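Local coordinates for saposin-like protein (Necator americanus, PDB 3S63) that probably binds lipids and interacts with membranes, as a hookworm member of the saposin-like family of small disulfide-bonded helical proteins, at residues 30-35 / 55-60. Residues are numbered along the deposited sequence; the frame is centred on the assembly and turned at random.
Sequences KLVHQL and VNSDLI
Between segments 30-35 and 55-60 the nearest side-chain contact is Val32 with Ser57: the CG2 methyl of Val32 lies 3.7 Å from Ser57 CB. That methyl sits anti to its own carbonyl carbon (CG1 anti to N, chi1 177°) and also reaches Ser57 OG at 3.8 Å. Deeper in, two leucines one turn apart point toward the other helix at longer range. Leu31 CD1 lies against the backbone, 4.3 Å from Ile60 C, whereas Leu35 CD1 approaches the CG2 branch methyl of Ile60 at 4.4 Å. The small serine marks the closest backbone approach, Val32 CA to Ser57 CA at 6.8 Å, although the segment axes stay 10.5 Å apart, inclined at 120°. Ser57 OG, held between its backbone N and carbonyl carbon (chi1 69°), is hydrogen-bonded to Arg28 NE, which satisfies this polar atom in a buried place. Leu14 of helix 3-20 touches both Leu35 and Ile60, as does Met53 of helix 46-65, and Val17 touches Leu31. No hydrogen bond joins the two segments, so dispersion and burial of aliphatic groups hold this corner of the helical saposin-like fold, with the Arg28-Ser57 bond a polar link between the same two helices.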
loop_
_atom_site.group_PDB
_atom_site.type_symbol
_atom_site.label_atom_id
_atom_site.label_comp_id
_atom_site.label_asym_id
_atom_site.label_seq_id
_atom_site.Cartn_x
_atom_site.Cartn_y
_atom_site.Cartn_z
ATOM N N LYS A 30 11.732 5.224 -6.790
ATOM C CA LYS A 30 11.926 3.776 -6.792
ATOM C C LYS A 30 10.796 3.042 -6.104
ATOM O O LYS A 30 10.307 2.045 -6.614
ATOM C CB LYS A 30 13.247 3.380 -6.149
ATOM C CG LYS A 30 13.615 1.919 -6.387
ATOM C CD LYS A 30 13.992 1.666 -7.846
ATOM C CE LYS A 30 13.842 0.190 -8.246
ATOM N NZ LYS A 30 14.563 -0.753 -7.328
ATOM N N LEU A 31 10.397 3.527 -4.934
ATOM C CA LEU A 31 9.221 3.016 -4.247
ATOM C C LEU A 31 8.030 2.890 -5.203
ATOM O O LEU A 31 7.343 1.872 -5.237
ATOM C CB LEU A 31 8.844 3.964 -3.116
ATOM C CG LEU A 31 8.265 3.340 -1.846
ATOM C CD1 LEU A 31 7.364 4.319 -1.148
ATOM C CD2 LEU A 31 7.517 2.056 -2.154
ATOM N N VAL A 32 7.795 3.945 -5.974
ATOM C CA VAL A 32 6.675 4.022 -6.898
ATOM C C VAL A 32 6.750 3.010 -8.048
ATOM O O VAL A 32 5.742 2.418 -8.428
ATOM C CB VAL A 32 6.563 5.449 -7.462
ATOM C CG1 VAL A 32 5.449 5.547 -8.484
ATOM C CG2 VAL A 32 6.320 6.425 -6.338
ATOM N N HIS A 33 7.937 2.820 -8.608
ATOM C CA HIS A 33 8.139 1.810 -9.643
ATOM C C HIS A 33 7.715 0.417 -9.173
ATOM O O HIS A 33 7.190 -0.371 -9.971
ATOM C CB HIS A 33 9.583 1.804 -10.107
ATOM N N GLN A 34 7.925 0.122 -7.882
ATOM C CA GLN A 34 7.513 -1.166 -7.296
ATOM C C GLN A 34 6.063 -1.214 -6.882
ATOM O O GLN A 34 5.397 -2.227 -7.076
ATOM C CB GLN A 34 8.371 -1.554 -6.093
ATOM C CG GLN A 34 9.582 -2.400 -6.455
ATOM C CD GLN A 34 9.212 -3.738 -7.074
ATOM O OE1 GLN A 34 8.331 -4.450 -6.575
ATOM N NE2 GLN A 34 9.884 -4.084 -8.168
ATOM N N LEU A 35 5.577 -0.132 -6.282
ATOM C CA LEU A 35 4.160 -0.037 -5.967
ATOM C C LEU A 35 3.355 -0.321 -7.238
ATOM O O LEU A 35 2.463 -1.177 -7.231
ATOM C CB LEU A 35 3.811 1.318 -5.330
ATOM C CG LEU A 35 4.199 1.544 -3.853
ATOM C CD1 LEU A 35 4.186 3.008 -3.477
ATOM C CD2 LEU A 35 3.346 0.736 -2.876
ATOM N N VAL A 55 -1.685 9.022 -6.020
ATOM C CA VAL A 55 -2.078 10.145 -5.194
ATOM C C VAL A 55 -1.303 10.162 -3.883
ATOM O O VAL A 55 -0.883 11.224 -3.422
ATOM C CB VAL A 55 -3.584 10.092 -4.876
ATOM C CG1 VAL A 55 -3.989 11.280 -4.021
ATOM C CG2 VAL A 55 -4.387 10.065 -6.152
ATOM N N ASN A 56 -1.100 8.984 -3.296
ATOM C CA ASN A 56 -0.603 8.887 -1.924
ATOM C C ASN A 56 0.808 8.381 -1.735
ATOM O O ASN A 56 1.147 7.964 -0.628
ATOM C CB ASN A 56 -1.525 7.999 -1.085
ATOM C CG ASN A 56 -2.898 8.572 -0.952
ATOM O OD1 ASN A 56 -3.105 9.531 -0.207
ATOM N ND2 ASN A 56 -3.856 8.001 -1.676
ATOM N N SER A 57 1.628 8.395 -2.782
ATOM C CA SER A 57 2.964 7.795 -2.679
ATOM C C SER A 57 3.829 8.503 -1.641
ATOM O O SER A 57 4.702 7.887 -1.051
ATOM C CB SER A 57 3.677 7.701 -4.043
ATOM O OG SER A 57 4.061 8.964 -4.575
ATOM N N ASP A 58 3.579 9.792 -1.423
ATOM C CA ASP A 58 4.319 10.556 -0.426
ATOM C C ASP A 58 3.980 10.097 0.981
ATOM O O ASP A 58 4.861 9.934 1.814
ATOM C CB ASP A 58 4.095 12.067 -0.589
ATOM C CG ASP A 58 2.606 12.472 -0.557
ATOM O OD1 ASP A 58 1.712 11.603 -0.471
ATOM O OD2 ASP A 58 2.333 13.690 -0.626
ATOM N N LEU A 59 2.702 9.869 1.244
ATOM C CA LEU A 59 2.289 9.363 2.542
ATOM C C LEU A 59 2.814 7.945 2.750
ATOM O O LEU A 59 3.335 7.628 3.814
ATOM C CB LEU A 59 0.775 9.385 2.670
ATOM C CG LEU A 59 0.214 8.699 3.916
ATOM C CD1 LEU A 59 0.093 9.686 5.078
ATOM C CD2 LEU A 59 -1.136 8.056 3.594
ATOM N N ILE A 60 2.695 7.090 1.736
ATOM C CA ILE A 60 3.235 5.733 1.836
ATOM C C ILE A 60 4.755 5.710 2.007
ATOM O O ILE A 60 5.279 4.902 2.752
ATOM C CB ILE A 60 2.842 4.880 0.626
ATOM C CG1 ILE A 60 1.332 4.898 0.469
ATOM C CG2 ILE A 60 3.337 3.455 0.787
ATOM C CD1 ILE A 60 0.870 4.467 -0.909
#